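Motility protein B (Helicobacter pylori, PDB 3CYP) probably forms, with MotA, the stator of the flagellar motor, its C-terminal domain, the part modelled here, being thought to fasten that stator to the cell wall. Local coordinates at residues 98-101 with 102-106; 62-65 with 66-70. All coordinates share one frame; numbering follows the deposited sequence.

Interaction 1: 98-101 with 102-106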
loop_
_atom_site.group_PDB
_atom_site.type_symbol
_atom_site.label_atom_id
_atom_site.label_comp_id
_atom_site.label_asym_id
_atom_site.label_seq_id
_atom_site.Cartn_x
_atom_site.Cartn_y
_atom_site.Cartn_z
ATOM N N ASP B 98 27.189 -3.445 12.445
ATOM C CA ASP B 98 28.632 -3.595 12.694
ATOM C C ASP B 98 29.196 -4.973 12.337
ATOM O O ASP B 98 30.402 -5.087 12.057
ATOM C CB ASP B 98 28.980 -3.199 14.130
ATOM C CG ASP B 98 28.219 -3.996 15.179
ATOM O OD1 ASP B 98 27.618 -5.036 14.830
ATOM O OD2 ASP B 98 28.239 -3.582 16.360
ATOM N N SER B 99 28.361 -6.014 12.376
ATOM C CA SER B 99 28.755 -7.368 11.974
ATOM C C SER B 99 27.756 -7.951 10.985
ATOM O O SER B 99 26.620 -7.478 10.903
ATOM C CB SER B 99 28.815 -8.296 13.186
ATOM O OG SER B 99 27.534 -8.869 13.464
ATOM N N LEU B 100 28.153 -9.008 10.283
ATOM C CA LEU B 100 27.278 -9.665 9.296
ATOM C C LEU B 100 25.969 -10.157 9.919
ATOM O O LEU B 100 24.892 -9.947 9.375
ATOM C CB LEU B 100 28.001 -10.852 8.664
ATOM C CG LEU B 100 27.199 -11.763 7.740
ATOM C CD1 LEU B 100 26.455 -10.978 6.668
ATOM C CD2 LEU B 100 28.134 -12.795 7.128
ATOM N N GLU B 101 26.062 -10.793 11.080
ATOM C CA GLU B 101 24.895 -11.382 11.725
ATOM C C GLU B 101 23.956 -10.317 12.316
ATOM O O GLU B 101 22.734 -10.480 12.320
ATOM C CB GLU B 101 25.354 -12.404 12.779
ATOM C CG GLU B 101 26.160 -13.561 12.159
ATOM C CD GLU B 101 27.627 -13.203 11.889
ATOM O OE1 GLU B 101 28.122 -12.267 12.566
ATOM O OE2 GLU B 101 28.266 -13.848 11.005
ATOM N N ASN B 102 24.511 -9.207 12.790
ATOM C CA ASN B 102 23.710 -8.064 13.228
ATOM C C ASN B 102 23.020 -7.375 12.032
ATOM O O ASN B 102 21.820 -7.068 12.096
ATOM C CB ASN B 102 24.579 -7.035 13.976
ATOM C CG ASN B 102 24.883 -7.407 15.428
ATOM O OD1 ASN B 102 25.897 -6.937 16.003
ATOM N ND2 ASN B 102 24.029 -8.227 16.043
ATOM N N ARG B 103 23.758 -7.167 10.945
ATOM C CA ARG B 103 23.174 -6.612 9.711
ATOM C C ARG B 103 21.991 -7.445 9.215
ATOM O O ARG B 103 20.943 -6.898 8.782
ATOM C CB ARG B 103 24.223 -6.544 8.593
ATOM C CG ARG B 103 25.205 -5.456 8.759
ATOM C CD ARG B 103 25.866 -5.074 7.425
ATOM N NE ARG B 103 26.818 -6.065 6.922
ATOM C CZ ARG B 103 28.019 -6.305 7.463
ATOM N NH1 ARG B 103 28.425 -5.650 8.556
ATOM N NH2 ARG B 103 28.819 -7.220 6.915
ATOM N N MET B 104 22.148 -8.768 9.231
ATOM C CA MET B 104 21.084 -9.651 8.763
ATOM C C MET B 104 19.763 -9.401 9.485
ATOM O O MET B 104 18.700 -9.487 8.859
ATOM C CB MET B 104 21.471 -11.114 8.910
ATOM C CG MET B 104 22.530 -11.523 7.914
ATOM S SD MET B 104 23.092 -13.200 8.216
ATOM C CE MET B 104 21.641 -14.049 7.549
ATOM N N LYS B 105 19.842 -9.086 10.781
ATOM C CA LYS B 105 18.663 -8.798 11.623
ATOM C C LYS B 105 17.872 -7.582 11.122
ATOM O O LYS B 105 16.658 -7.470 11.367
ATOM C CB LYS B 105 19.097 -8.521 13.069
ATOM C CG LYS B 105 19.607 -9.732 13.866
ATOM C CD LYS B 105 18.470 -10.525 14.497
ATOM C CE LYS B 105 17.982 -11.611 13.567
ATOM N NZ LYS B 105 16.552 -11.896 13.618
ATOM N N ASN B 106 18.561 -6.656 10.464
ATOM C CA ASN B 106 17.924 -5.406 9.999
ATOM C C ASN B 106 17.075 -5.567 8.750
ATOM O O ASN B 106 16.362 -4.652 8.364
ATOM C CB ASN B 106 18.978 -4.298 9.807
ATOM C CG ASN B 106 19.594 -3.830 11.134
ATOM O OD1 ASN B 106 18.922 -3.798 12.160
ATOM N ND2 ASN B 106 20.909 -3.514 11.132
#
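Arg-103 folds its side chain back over the start of its own helix, laying one face of the guanidinium on the backbone of Ser-99 and Leu-100. The CA of Leu-100 lies 3.7 Å from NH2, toward the rim of the flat group, and the turn that brings the group round comes at chi3 (-72°) after a nearly straight run to CD. NH1 is 3.4 Å from Ser-99 C, packing on a peptide; the carboxylate of Asp-98 is not in contact with it.

Ser-99 is the N-cap of helix 100-105. With OG held between its backbone N and carbonyl carbon (chi1 87°), the hydroxyl accepts from Asn-102 N at 3.1 Å along a fairly straight N-H (166°). The Ser-99 carbonyl O takes the next amide, Arg-103 N, at 2.9 Å, and Leu-100 O takes Met-104 N. On the outer side Leu-100 CD1 reaches Met-104 CG at 4.2 Å, a light apolar touch.

Farther along, Asn-106 bonds through ND2 to Ala-95 O, tying this stretch to the loop before it, while Arg-103 also rests on Asp-47 and Thr-48 of another loop. The Ser-99 hydroxyl thus serves a first-turn amide, which lies too early in the helix for the usual i to i+4 bond, whereas Arg-103 contributes mainly flat packing: its NE is buried by the contact without a polar partner.

Interaction 2: 62-65 with 66-70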
loop_
_atom_site.group_PDB
_atom_site.type_symbol
_atom_site.label_atom_id
_atom_site.label_comp_id
_atom_site.label_asym_id
_atom_site.label_seq_id
_atom_site.Cartn_x
_atom_site.Cartn_y
_atom_site.Cartn_z
ATOM N N ALA B 62 13.192 -2.215 0.605
ATOM C CA ALA B 62 12.340 -2.190 1.830
ATOM C C ALA B 62 10.875 -2.056 1.452
ATOM O O ALA B 62 9.985 -2.653 2.072
ATOM C CB ALA B 62 12.714 -1.092 2.762
ATOM N N ALA B 63 10.616 -1.229 0.451
ATOM C CA ALA B 63 9.223 -1.084 -0.041
ATOM C C ALA B 63 8.637 -2.366 -0.576
ATOM O O ALA B 63 7.455 -2.703 -0.302
ATOM C CB ALA B 63 9.155 -0.020 -1.133
ATOM N N ASN B 64 9.405 -3.115 -1.366
ATOM C CA ASN B 64 8.882 -4.364 -1.925
ATOM C C ASN B 64 8.681 -5.383 -0.816
ATOM O O ASN B 64 7.705 -6.123 -0.822
ATOM C CB ASN B 64 9.743 -4.944 -3.068
ATOM C CG ASN B 64 8.912 -5.698 -4.090
ATOM O OD1 ASN B 64 9.344 -6.713 -4.641
ATOM N ND2 ASN B 64 7.712 -5.214 -4.347
ATOM N N ARG B 65 9.582 -5.414 0.164
ATOM C CA ARG B 65 9.365 -6.285 1.348
ATOM C C ARG B 65 8.035 -5.999 2.044
ATOM O O ARG B 65 7.233 -6.898 2.282
ATOM C CB ARG B 65 10.486 -6.178 2.333
ATOM C CG ARG B 65 11.771 -6.850 1.832
ATOM C CD ARG B 65 12.924 -6.579 2.747
ATOM N NE ARG B 65 14.104 -7.386 2.396
ATOM C CZ ARG B 65 15.343 -7.145 2.820
ATOM N NH1 ARG B 65 15.601 -6.129 3.620
ATOM N NH2 ARG B 65 16.352 -7.964 2.450
ATOM N N ALA B 66 7.818 -4.725 2.354
ATOM C CA ALA B 66 6.609 -4.316 3.076
ATOM C C ALA B 66 5.384 -4.545 2.220
ATOM O O ALA B 66 4.370 -5.076 2.693
ATOM C CB ALA B 66 6.721 -2.885 3.499
ATOM N N TYR B 67 5.444 -4.130 0.952
ATOM C CA TYR B 67 4.323 -4.315 0.032
ATOM C C TYR B 67 3.927 -5.802 -0.091
ATOM O O TYR B 67 2.766 -6.171 -0.013
ATOM C CB TYR B 67 4.689 -3.709 -1.326
ATOM C CG TYR B 67 3.712 -4.056 -2.429
ATOM C CD1 TYR B 67 2.386 -3.646 -2.356
ATOM C CD2 TYR B 67 4.091 -4.842 -3.511
ATOM C CE1 TYR B 67 1.454 -3.993 -3.347
ATOM C CE2 TYR B 67 3.168 -5.175 -4.525
ATOM C CZ TYR B 67 1.859 -4.724 -4.433
ATOM O OH TYR B 67 0.908 -5.011 -5.414
ATOM N N ARG B 68 4.928 -6.665 -0.267
ATOM C CA ARG B 68 4.686 -8.084 -0.435
ATOM C C ARG B 68 4.051 -8.691 0.804
ATOM O O ARG B 68 3.131 -9.474 0.692
ATOM C CB ARG B 68 5.986 -8.821 -0.795
ATOM C CG ARG B 68 6.359 -8.542 -2.262
ATOM C CD ARG B 68 7.664 -9.126 -2.702
ATOM N NE ARG B 68 7.951 -10.454 -2.165
ATOM C CZ ARG B 68 7.552 -11.614 -2.688
ATOM N NH1 ARG B 68 6.781 -11.673 -3.768
ATOM N NH2 ARG B 68 7.911 -12.739 -2.107
ATOM N N VAL B 69 4.528 -8.302 1.977
ATOM C CA VAL B 69 3.928 -8.774 3.219
ATOM C C VAL B 69 2.482 -8.294 3.263
ATOM O O VAL B 69 1.552 -9.030 3.627
ATOM C CB VAL B 69 4.720 -8.362 4.450
ATOM C CG1 VAL B 69 3.885 -8.574 5.732
ATOM C CG2 VAL B 69 6.019 -9.208 4.491
ATOM N N MET B 70 2.271 -7.018 2.946
ATOM C CA MET B 70 0.896 -6.453 2.945
ATOM C C MET B 70 -0.069 -7.229 2.008
ATOM O O MET B 70 -1.231 -7.515 2.377
ATOM C CB MET B 70 0.910 -4.960 2.599
ATOM C CG MET B 70 -0.396 -4.323 2.929
ATOM S SD MET B 70 -0.518 -2.626 2.264
ATOM C CE MET B 70 -0.572 -2.938 0.501
#
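This is a local contact along one helix, 58-75, between residues three and four apart, at a point where nearly every residue is buried, some against the sheet and some against a second subunit. Four backbone bonds run in step along it, from the N atoms of Ala-66, Tyr-67, Arg-68 and Val-69 to the O atoms of Ala-62, Ala-63, Asn-64 and Arg-65; the shortest, Tyr-67 N to Ala-63 O, is 2.8 Å.

The Asn-64 side chain has two deposited conformers, and its contacts in the one described are therefore provisional. In that conformer ND2 lies at the edge of the Tyr-67 ring, near the ring plane and 3.7 Å from CD2, the amide and ring planes 22° apart. The other branch, OD1, stands 3.5 Å from CD of Arg-68, touching the aliphatic part of that chain. Arg-68 packs its CG 3.1 Å from the backbone O of Asn-64 before bending at chi3 (39°).

Helix 58-75 is the crossover of a beta-alpha-beta unit between the parallel strands 38-44 and 83-87, part of the OmpA-like domain. Ala-62, Ala-63 and Ala-66 sit on strand 83-87, against Ser-87 and Phe-85, and Val-69 rests on Val-109 of strand 108-114. Asn-64 OD1 accepts from NH2 of Arg-54, Arg-68 NE bonds to Asp-13 O, and Arg-65, extended from CG to NE, bonds from NE to Ser-12 O and from NH1 to Phe-44 O and Asn-107 OD1, which probably compensates for burying its charge. Tyr-67, its CG anti to the backbone N (chi1 170°), packs on Ile-74 of the second subunit, while Met-70 meets Tyr-67 of that subunit.

Interactions 1 and 2 lie on different helices of the same OmpA-like domain, their centres about 20 Å apart and their nearest atoms about 5 Å, without touching. Interaction 2 is core: the middle of the long crossover helix, its small residues against the sheet and others against the second subunit. Interaction 1 is surface: a short helix just before strand 108-114, which no other chain of the assembly touches. The chemistry follows. At 98-106 a serine cap starts the helix and an arginine lies flat on backbone; at 62-70 backbone bonds continue through mid-helix, and the arginines send their polar ends to bonded partners elsewhere in the chain.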